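Side-chain contact in similarities with probable monooxygenase (Photorhabdus luminescens, PDB 4HB9), which binds FAD and is probably a flavin-dependent monooxygenase, possibly involved in stilbene epoxidation: residues F50-L55 and E62-F67. Residues are numbered along the deposited sequence; the frame is centred on the assembly and turned at random.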
loop_
_atom_site.group_PDB
_atom_site.type_symbol
_atom_site.label_atom_id
_atom_site.label_comp_id
_atom_site.label_asym_id
_atom_site.label_seq_id
_atom_site.Cartn_x
_atom_site.Cartn_y
_atom_site.Cartn_z
ATOM N N PHE A 50 -13.756 -1.672 -0.915
ATOM C CA PHE A 50 -13.572 -0.256 -0.619
ATOM C C PHE A 50 -12.728 0.416 -1.687
ATOM O O PHE A 50 -13.091 1.474 -2.187
ATOM C CB PHE A 50 -12.951 -0.043 0.774
ATOM C CG PHE A 50 -13.810 -0.537 1.907
ATOM C CD1 PHE A 50 -14.896 0.209 2.355
ATOM C CD2 PHE A 50 -13.523 -1.743 2.542
ATOM C CE1 PHE A 50 -15.694 -0.243 3.401
ATOM C CE2 PHE A 50 -14.323 -2.204 3.589
ATOM C CZ PHE A 50 -15.403 -1.448 4.015
ATOM N N GLY A 51 -11.624 -0.236 -2.069
ATOM C CA GLY A 51 -10.783 0.224 -3.141
ATOM C C GLY A 51 -11.493 0.278 -4.478
ATOM O O GLY A 51 -11.331 1.252 -5.228
ATOM N N LYS A 52 -12.292 -0.752 -4.761
ATOM C CA LYS A 52 -13.026 -0.852 -6.000
ATOM C C LYS A 52 -14.040 0.285 -6.127
ATOM O O LYS A 52 -14.123 0.930 -7.159
ATOM C CB LYS A 52 -13.739 -2.211 -6.106
ATOM C CG LYS A 52 -14.407 -2.437 -7.457
ATOM C CD LYS A 52 -15.126 -3.777 -7.545
ATOM C CE LYS A 52 -15.996 -3.886 -8.797
ATOM N NZ LYS A 52 -17.109 -2.885 -8.815
ATOM N N GLN A 53 -14.789 0.534 -5.064
ATOM C CA GLN A 53 -15.779 1.619 -5.076
ATOM C C GLN A 53 -15.102 2.987 -5.247
ATOM O O GLN A 53 -15.575 3.859 -6.028
ATOM C CB GLN A 53 -16.605 1.582 -3.780
ATOM C CG GLN A 53 -17.738 2.587 -3.778
ATOM C CD GLN A 53 -18.398 2.726 -2.414
ATOM O OE1 GLN A 53 -17.738 2.610 -1.363
ATOM N NE2 GLN A 53 -19.674 3.052 -2.423
ATOM N N ALA A 54 -14.001 3.183 -4.540
ATOM C CA ALA A 54 -13.252 4.442 -4.645
ATOM C C ALA A 54 -12.813 4.691 -6.083
ATOM O O ALA A 54 -13.003 5.768 -6.642
ATOM C CB ALA A 54 -12.051 4.443 -3.720
ATOM N N LEU A 55 -12.261 3.659 -6.710
ATOM C CA LEU A 55 -11.807 3.795 -8.088
ATOM C C LEU A 55 -12.970 4.059 -9.031
ATOM O O LEU A 55 -12.865 4.881 -9.946
ATOM C CB LEU A 55 -11.024 2.550 -8.509
ATOM C CG LEU A 55 -9.685 2.396 -7.792
ATOM C CD1 LEU A 55 -9.170 0.964 -7.954
ATOM C CD2 LEU A 55 -8.616 3.358 -8.284
ATOM N N GLU A 62 -12.837 6.227 -18.771
ATOM C CA GLU A 62 -11.812 5.552 -19.578
ATOM C C GLU A 62 -10.748 4.885 -18.677
ATOM O O GLU A 62 -10.288 3.767 -18.956
ATOM C CB GLU A 62 -11.209 6.446 -20.654
ATOM C CG GLU A 62 -10.333 7.593 -20.193
ATOM C CD GLU A 62 -9.628 8.296 -21.358
ATOM O OE1 GLU A 62 -9.233 7.619 -22.352
ATOM O OE2 GLU A 62 -9.435 9.526 -21.260
ATOM N N ASN A 63 -10.400 5.546 -17.576
ATOM C CA ASN A 63 -9.469 4.948 -16.596
ATOM C C ASN A 63 -10.098 3.724 -15.926
ATOM O O ASN A 63 -9.432 2.687 -15.758
ATOM C CB ASN A 63 -9.055 5.944 -15.505
ATOM C CG ASN A 63 -8.456 7.219 -16.053
ATOM O OD1 ASN A 63 -9.053 7.881 -16.896
ATOM N ND2 ASN A 63 -7.288 7.584 -15.563
ATOM N N TRP A 64 -11.369 3.826 -15.561
ATOM C CA TRP A 64 -12.053 2.712 -14.912
ATOM C C TRP A 64 -12.079 1.488 -15.844
ATOM O O TRP A 64 -11.737 0.371 -15.445
ATOM C CB TRP A 64 -13.472 3.110 -14.484
ATOM C CG TRP A 64 -14.278 1.957 -14.035
ATOM C CD1 TRP A 64 -15.362 1.416 -14.660
ATOM C CD2 TRP A 64 -14.044 1.161 -12.887
ATOM N NE1 TRP A 64 -15.822 0.341 -13.959
ATOM C CE2 TRP A 64 -15.019 0.148 -12.874
ATOM C CE3 TRP A 64 -13.109 1.203 -11.859
ATOM C CZ2 TRP A 64 -15.092 -0.783 -11.862
ATOM C CZ3 TRP A 64 -13.166 0.263 -10.880
ATOM C CH2 TRP A 64 -14.148 -0.716 -10.883
ATOM N N LEU A 65 -12.407 1.703 -17.109
ATOM C CA LEU A 65 -12.404 0.566 -18.051
ATOM C C LEU A 65 -11.011 -0.053 -18.193
ATOM O O LEU A 65 -10.887 -1.286 -18.312
ATOM C CB LEU A 65 -12.941 0.968 -19.424
ATOM C CG LEU A 65 -14.424 1.303 -19.535
ATOM C CD1 LEU A 65 -14.775 1.569 -20.990
ATOM C CD2 LEU A 65 -15.329 0.227 -18.979
ATOM N N ALA A 66 -9.964 0.774 -18.180
ATOM C CA ALA A 66 -8.583 0.267 -18.255
ATOM C C ALA A 66 -8.220 -0.590 -17.022
ATOM O O ALA A 66 -7.539 -1.624 -17.128
ATOM C CB ALA A 66 -7.587 1.395 -18.428
ATOM N N PHE A 67 -8.697 -0.157 -15.870
ATOM C CA PHE A 67 -8.576 -0.921 -14.643
ATOM C C PHE A 67 -9.252 -2.285 -14.734
ATOM O O PHE A 67 -8.646 -3.288 -14.369
ATOM C CB PHE A 67 -9.132 -0.155 -13.434
ATOM C CG PHE A 67 -9.110 -0.954 -12.173
ATOM C CD1 PHE A 67 -7.922 -1.133 -11.478
ATOM C CD2 PHE A 67 -10.267 -1.553 -11.683
ATOM C CE1 PHE A 67 -7.880 -1.888 -10.333
ATOM C CE2 PHE A 67 -10.234 -2.308 -10.524
ATOM C CZ PHE A 67 -9.044 -2.488 -9.851
#
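L55 meets two aromatic rings of the facing helix, W64 and F67, with different parts of its side chain. Its CD1 methyl lies over one face of the F67 ring. The L55 CD1 methyl is 4.1 Å from the F67 ring centroid and 18° off the normal, a CH-pi contact displaced toward the CE1 and CZ rim. The two side chains cross at about a right angle. In L55 CD1 is anti to CA about the CB-CG bond, which extends the methyl to the phenyl face. CB of the same leucine touches the indole instead, 3.9 Å from W64 CZ3.

W64 presents the edge of its six-membered ring, not a face. L55 CB and K52 CG both lie near the indole plane at this edge. K52 CG meets W64 CH2 at 3.8 Å. The indole also reaches backbone: its CZ3 is 3.9 Å from K52 O. In W64 CG is anti to the backbone N (chi1 170°), which swings the benzo edge across to helix 49-58.

The segments belong to consecutive helices, 49-58 and 61-70, which form a helical hairpin. Their local axes run at 146°, roughly antiparallel, and approach to 11.4 Å. Large side chains fill this wide spacing. The hairpin follows strand 44-47 in a fold with a Rossmann-like FAD-binding region.

L55 and F67 are buried, while K52 and W64 are partly exposed. F67 also packs on L107 and I109 of strand 106-110 and on L114 of helix 111-119. L55 also touches L335 of helix 330-349 and L118 of helix 111-119. The L55 side chain is about 10 Å from the bound FAD, and about 6 Å from the side chain of I11, which binds FAD.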